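Local coordinates for protein adenylate isopentenyltransferase (Humulus lupulus, PDB 3A8T) that transfers an isopentenyl group from dimethylallyl diphosphate to ATP, ADP or AMP in the biosynthesis of cytokinins, at residues E125-G128 / L132-L135; E40-L45 / K121-I126. One frame throughout, in Å; residues are numbered along the deposited sequence.

Interaction 1 of 2, residues E125-G128 / L132-L135; sequences EITG and LPVL
Ile126 and Pro133 meet where the end of helix 112-128 turns back into strand 132-136. This is the helix-to-strand half of a beta-alpha-beta crossover in the parallel sheet. The two side chains run obliquely to each other. Ile126 lays both of its branches against the proline. Ile126 CG2 packs against the backbone at 3.6 Å from Pro133 N. Ile126 CD1 meets Pro133 CB at 3.7 Å. The first torsion, chi1 -64°, sets CG1 beside the backbone N of Ile126 and CG2 anti to it. The near-trans chi2, 156°, then carries CD1 on to the proline. Ile126 CG2 is also 3.8 Å from Leu132 C. Thr127 adds a looser contact, with Thr127 OG1 4.0 Å from Pro133 CD, on the CD and CG side of the proline. That hydroxyl is hydrogen-bonded to the carbonyl oxygen of Val123, one turn back in the helix. With the ring carbons it makes only a van der Waals contact. Replacing Ile126 by an alanine removes CG2 and CD1, and would probably open a gap beside Pro133 and cost the helix end its apolar side-chain contact with the strand. Strand 132-136 runs between strands 66-70 and 41-46. Ile126 also packs on Glu67 and Ile69.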
ATOM      1  N   GLU A 125     -17.551  13.364   5.833  1.00 28.06           N
ATOM      2  CA  GLU A 125     -18.646  12.947   5.004  1.00 27.07           C
ATOM      3  C   GLU A 125     -19.194  11.570   5.327  1.00 26.13           C
ATOM      4  O   GLU A 125     -20.405  11.381   5.298  1.00 26.45           O
ATOM      5  CB  GLU A 125     -18.200  13.004   3.547  1.00 28.86           C
ATOM      6  CG  GLU A 125     -18.173  14.443   3.040  1.00 32.83           C
ATOM      7  CD  GLU A 125     -17.123  14.678   1.983  1.00 36.07           C
ATOM      8  OE1 GLU A 125     -16.884  15.864   1.675  1.00 38.44           O
ATOM      9  OE2 GLU A 125     -16.540  13.691   1.466  1.00 35.34           O
ATOM     10  N   ILE A 126     -18.295  10.626   5.620  1.00 22.42           N
ATOM     11  CA  ILE A 126     -18.653   9.259   5.932  1.00 21.09           C
ATOM     12  C   ILE A 126     -19.449   9.176   7.213  1.00 21.59           C
ATOM     13  O   ILE A 126     -20.428   8.458   7.295  1.00 22.37           O
ATOM     14  CB  ILE A 126     -17.350   8.348   6.057  1.00 20.54           C
ATOM     15  CG1 ILE A 126     -16.637   8.273   4.712  1.00 17.94           C
ATOM     16  CG2 ILE A 126     -17.698   6.997   6.587  1.00 16.77           C
ATOM     17  CD1 ILE A 126     -15.203   7.967   4.833  1.00 20.63           C
ATOM     18  N   THR A 127     -18.963   9.867   8.223  1.00 22.20           N
ATOM     19  CA  THR A 127     -19.604   9.920   9.515  1.00 25.66           C
ATOM     20  C   THR A 127     -20.970  10.512   9.265  1.00 27.18           C
ATOM     21  O   THR A 127     -21.954  10.111   9.877  1.00 27.27           O
ATOM     22  CB  THR A 127     -18.826  10.857  10.470  1.00 26.24           C
ATOM     23  OG1 THR A 127     -17.462  10.427  10.562  1.00 25.68           O
ATOM     24  CG2 THR A 127     -19.444  10.811  11.869  1.00 28.03           C
ATOM     25  N   GLY A 128     -21.029  11.476   8.348  1.00 29.10           N
ATOM     26  CA  GLY A 128     -22.311  12.083   8.029  1.00 30.54           C
ATOM     27  C   GLY A 128     -23.304  11.002   7.611  1.00 31.82           C
ATOM     28  O   GLY A 128     -24.452  10.993   8.058  1.00 32.60           O
ATOM     29  N   LEU A 132     -18.802   4.028   9.613  1.00 27.48           N
ATOM     30  CA  LEU A 132     -17.497   4.253  10.185  1.00 25.32           C
ATOM     31  C   LEU A 132     -16.430   4.485   9.135  1.00 22.58           C
ATOM     32  O   LEU A 132     -16.353   3.735   8.196  1.00 21.51           O
ATOM     33  CB  LEU A 132     -17.109   3.063  11.032  1.00 25.71           C
ATOM     34  CG  LEU A 132     -15.671   3.143  11.496  1.00 25.49           C
ATOM     35  CD1 LEU A 132     -15.471   4.050  12.671  1.00 22.55           C
ATOM     36  CD2 LEU A 132     -15.318   1.778  11.860  1.00 27.68           C
ATOM     37  N   PRO A 133     -15.661   5.598   9.233  1.00 22.07           N
ATOM     38  CA  PRO A 133     -14.586   5.848   8.254  1.00 20.92           C
ATOM     39  C   PRO A 133     -13.364   4.973   8.708  1.00 21.87           C
ATOM     40  O   PRO A 133     -13.064   4.851   9.922  1.00 23.53           O
ATOM     41  CB  PRO A 133     -14.310   7.339   8.408  1.00 20.59           C
ATOM     42  CG  PRO A 133     -14.632   7.593   9.796  1.00 20.85           C
ATOM     43  CD  PRO A 133     -15.902   6.801  10.046  1.00 19.53           C
ATOM     44  N   VAL A 134     -12.676   4.359   7.755  1.00 22.20           N
ATOM     45  CA  VAL A 134     -11.529   3.482   8.047  1.00 19.83           C
ATOM     46  C   VAL A 134     -10.338   3.911   7.203  1.00 20.51           C
ATOM     47  O   VAL A 134     -10.390   3.816   5.980  1.00 20.98           O
ATOM     48  CB  VAL A 134     -11.881   2.070   7.696  1.00 18.14           C
ATOM     49  CG1 VAL A 134     -10.781   1.120   8.101  1.00 19.60           C
ATOM     50  CG2 VAL A 134     -13.218   1.713   8.359  1.00 17.12           C
ATOM     51  N   LEU A 135      -9.286   4.398   7.858  1.00 18.84           N
ATOM     52  CA  LEU A 135      -8.070   4.819   7.159  1.00 20.12           C
ATOM     53  C   LEU A 135      -7.229   3.573   6.860  1.00 21.18           C
ATOM     54  O   LEU A 135      -6.759   2.936   7.771  1.00 21.36           O
ATOM     55  CB  LEU A 135      -7.284   5.765   8.052  1.00 18.14           C
ATOM     56  CG  LEU A 135      -6.287   6.684   7.391  1.00 19.01           C
ATOM     57  CD1 LEU A 135      -6.958   7.577   6.383  1.00 15.04           C
ATOM     58  CD2 LEU A 135      -5.592   7.510   8.491  1.00 18.94           C
TER

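Interaction 2 of 2, residues E40-L45 / K121-I126; sequences EKLLVL and KAVSEI
This contact belongs to the alpha/beta core of the P-loop NTPase fold, where helix 112-128 packs on one face of the parallel sheet. Its partner here is the start of strand 41-46, the strand that leads into the ATP-binding loop beginning at Gly47. Val123 faces the strand and divides its two methyls between two residues. CG1 is anti to the backbone N, chi1 167°, and meets the carboxylate of Glu40, with Val123 CG1 4.2 Å from Glu40 OE1. CG2 turns to the leucine beyond, and Val123 CG2 lies 4.2 Å from Leu42 CD1. This second touch is purely apolar and buried. Only the end of Leu42 approaches the helix.

Glu40 reaches over from the loop just before the strand. Its CG stands anti to the carbonyl carbon, chi1 -55°, and the extended chain beyond it brings the carboxylate to Val123 and Ser124. Glu40 OE2 stands 4.0 Å from Ser124 OG, too far for a hydrogen bond. The carboxylate lies loosely beside the two helix residues. This outer end is the more open one, since Ser124 is exposed.

Tyr173, just before strand 174-181, packs on Glu40, Leu42 and Val123. Val123 also touches Ile69 of strand 66-70, and Leu42 lies on Pro133 of strand 132-136.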
ATOM      1  N   GLU A  40     -15.016  12.960  16.203  1.00 38.41           N
ATOM      2  CA  GLU A  40     -15.331  11.802  15.368  1.00 36.85           C
ATOM      3  C   GLU A  40     -14.415  10.605  15.459  1.00 33.74           C
ATOM      4  O   GLU A  40     -13.173  10.744  15.522  1.00 32.70           O
ATOM      5  CB  GLU A  40     -15.428  12.241  13.901  1.00 38.59           C
ATOM      6  CG  GLU A  40     -16.430  13.353  13.743  1.00 43.12           C
ATOM      7  CD  GLU A  40     -16.312  14.138  12.434  1.00 47.10           C
ATOM      8  OE1 GLU A  40     -15.154  14.414  11.976  1.00 45.46           O
ATOM      9  OE2 GLU A  40     -17.406  14.506  11.893  1.00 49.34           O
ATOM     10  N   LYS A  41     -15.068   9.431  15.428  1.00 30.89           N
ATOM     11  CA  LYS A  41     -14.423   8.134  15.493  1.00 28.18           C
ATOM     12  C   LYS A  41     -13.870   7.736  14.141  1.00 26.88           C
ATOM     13  O   LYS A  41     -14.549   7.864  13.105  1.00 25.98           O
ATOM     14  CB  LYS A  41     -15.383   7.075  15.987  1.00 29.41           C
ATOM     15  CG  LYS A  41     -15.833   7.262  17.455  1.00 32.39           C
ATOM     16  CD  LYS A  41     -16.807   6.123  17.915  1.00 34.50           C
ATOM     17  CE  LYS A  41     -17.099   6.118  19.459  1.00 35.13           C
ATOM     18  NZ  LYS A  41     -15.927   5.624  20.277  1.00 34.75           N
ATOM     19  N   LEU A  42     -12.620   7.293  14.172  1.00 22.42           N
ATOM     20  CA  LEU A  42     -11.942   6.867  12.997  1.00 22.32           C
ATOM     21  C   LEU A  42     -11.126   5.604  13.234  1.00 21.08           C
ATOM     22  O   LEU A  42     -10.283   5.540  14.113  1.00 20.04           O
ATOM     23  CB  LEU A  42     -11.028   7.983  12.465  1.00 23.37           C
ATOM     24  CG  LEU A  42     -10.136   7.567  11.274  1.00 23.62           C
ATOM     25  CD1 LEU A  42     -10.947   7.313   9.967  1.00 20.86           C
ATOM     26  CD2 LEU A  42      -9.078   8.621  11.120  1.00 21.20           C
ATOM     27  N   LEU A  43     -11.393   4.588  12.438  1.00 20.74           N
ATOM     28  CA  LEU A  43     -10.649   3.355  12.564  1.00 19.69           C
ATOM     29  C   LEU A  43      -9.431   3.490  11.670  1.00 18.02           C
ATOM     30  O   LEU A  43      -9.554   3.945  10.522  1.00 19.41           O
ATOM     31  CB  LEU A  43     -11.509   2.181  12.125  1.00 19.34           C
ATOM     32  CG  LEU A  43     -10.932   0.777  12.250  1.00 17.87           C
ATOM     33  CD1 LEU A  43     -10.434   0.509  13.703  1.00 16.88           C
ATOM     34  CD2 LEU A  43     -12.044  -0.189  11.834  1.00 15.75           C
ATOM     35  N   VAL A  44      -8.270   3.122  12.192  1.00 15.89           N
ATOM     36  CA  VAL A  44      -7.046   3.229  11.427  1.00 16.88           C
ATOM     37  C   VAL A  44      -6.382   1.874  11.271  1.00 18.25           C
ATOM     38  O   VAL A  44      -6.048   1.241  12.234  1.00 19.49           O
ATOM     39  CB  VAL A  44      -6.081   4.234  12.108  1.00 17.03           C
ATOM     40  CG1 VAL A  44      -4.757   4.354  11.298  1.00 13.78           C
ATOM     41  CG2 VAL A  44      -6.796   5.576  12.270  1.00 14.57           C
ATOM     42  N   LEU A  45      -6.233   1.415  10.040  1.00 20.58           N
ATOM     43  CA  LEU A  45      -5.624   0.119   9.793  1.00 22.96           C
ATOM     44  C   LEU A  45      -4.221   0.377   9.322  1.00 24.49           C
ATOM     45  O   LEU A  45      -4.031   0.940   8.242  1.00 27.43           O
ATOM     46  CB  LEU A  45      -6.404  -0.724   8.745  1.00 22.85           C
ATOM     47  CG  LEU A  45      -7.914  -0.992   8.984  1.00 23.03           C
ATOM     48  CD1 LEU A  45      -8.355  -2.164   8.190  1.00 18.51           C
ATOM     49  CD2 LEU A  45      -8.235  -1.149  10.450  1.00 21.56           C
ATOM     50  N   LYS A 121     -12.032  15.779   4.853  1.00 23.02           N
ATOM     51  CA  LYS A 121     -13.352  15.998   4.270  1.00 23.98           C
ATOM     52  C   LYS A 121     -14.126  14.652   4.232  1.00 24.60           C
ATOM     53  O   LYS A 121     -15.278  14.568   4.680  1.00 23.86           O
ATOM     54  CB  LYS A 121     -13.219  16.552   2.838  1.00 26.47           C
ATOM     55  CG  LYS A 121     -12.838  18.019   2.760  1.00 32.25           C
ATOM     56  CD  LYS A 121     -12.360  18.411   1.325  1.00 37.67           C
ATOM     57  CE  LYS A 121     -11.442  19.677   1.313  1.00 39.84           C
ATOM     58  NZ  LYS A 121     -10.639  19.855   0.013  1.00 41.98           N
ATOM     59  N   ALA A 122     -13.460  13.626   3.695  1.00 22.19           N
ATOM     60  CA  ALA A 122     -14.003  12.290   3.580  1.00 22.03           C
ATOM     61  C   ALA A 122     -14.327  11.725   4.945  1.00 21.69           C
ATOM     62  O   ALA A 122     -15.332  11.027   5.100  1.00 23.12           O
ATOM     63  CB  ALA A 122     -13.027  11.366   2.853  1.00 20.24           C
ATOM     64  N   VAL A 123     -13.504  12.000   5.940  1.00 20.77           N
ATOM     65  CA  VAL A 123     -13.832  11.448   7.268  1.00 21.68           C
ATOM     66  C   VAL A 123     -15.175  12.037   7.704  1.00 23.60           C
ATOM     67  O   VAL A 123     -16.073  11.362   8.163  1.00 22.50           O
ATOM     68  CB  VAL A 123     -12.786  11.810   8.306  1.00 17.74           C
ATOM     69  CG1 VAL A 123     -13.271  11.534   9.652  1.00 19.61           C
ATOM     70  CG2 VAL A 123     -11.538  11.034   8.047  1.00 19.50           C
ATOM     71  N   SER A 124     -15.292  13.325   7.472  1.00 27.06           N
ATOM     72  CA  SER A 124     -16.448  14.082   7.858  1.00 29.36           C
ATOM     73  C   SER A 124     -17.720  13.653   7.097  1.00 28.52           C
ATOM     74  O   SER A 124     -18.809  13.551   7.636  1.00 28.48           O
ATOM     75  CB  SER A 124     -16.084  15.534   7.625  1.00 31.64           C
ATOM     76  OG  SER A 124     -16.965  16.354   8.324  1.00 39.17           O
ATOM     77  N   GLU A 125     -17.551  13.364   5.833  1.00 28.06           N
ATOM     78  CA  GLU A 125     -18.646  12.947   5.004  1.00 27.07           C
ATOM     79  C   GLU A 125     -19.194  11.570   5.327  1.00 26.13           C
ATOM     80  O   GLU A 125     -20.405  11.381   5.298  1.00 26.45           O
ATOM     81  CB  GLU A 125     -18.200  13.004   3.547  1.00 28.86           C
ATOM     82  CG  GLU A 125     -18.173  14.443   3.040  1.00 32.83           C
ATOM     83  CD  GLU A 125     -17.123  14.678   1.983  1.00 36.07           C
ATOM     84  OE1 GLU A 125     -16.884  15.864   1.675  1.00 38.44           O
ATOM     85  OE2 GLU A 125     -16.540  13.691   1.466  1.00 35.34           O
ATOM     86  N   ILE A 126     -18.295  10.626   5.620  1.00 22.42           N
ATOM     87  CA  ILE A 126     -18.653   9.259   5.932  1.00 21.09           C
ATOM     88  C   ILE A 126     -19.449   9.176   7.213  1.00 21.59           C
ATOM     89  O   ILE A 126     -20.428   8.458   7.295  1.00 22.37           O
ATOM     90  CB  ILE A 126     -17.350   8.348   6.057  1.00 20.54           C
ATOM     91  CG1 ILE A 126     -16.637   8.273   4.712  1.00 17.94           C
ATOM     92  CG2 ILE A 126     -17.698   6.997   6.587  1.00 16.77           C
ATOM     93  CD1 ILE A 126     -15.203   7.967   4.833  1.00 20.63           C
TER

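From the N terminus, strand 41-46 comes first, and helix 112-128 follows much later. Interaction 2 joins them and closes a long loop with 75 residues between its segments, which include helix 53-61 and strand 66-70. Interaction 1 closes a short one: only three residues separate the helix end from strand 132-136. The loops follow one another and overlap at Glu125 and Ile126. Both contacts use the same helix, and both strands are neighbours in the parallel sheet. Leu135 N lies 2.7 Å from Leu43 O, a probable hydrogen bond between those strands. Together they join the last turns of helix 112-128 to two neighbouring strands of the sheet.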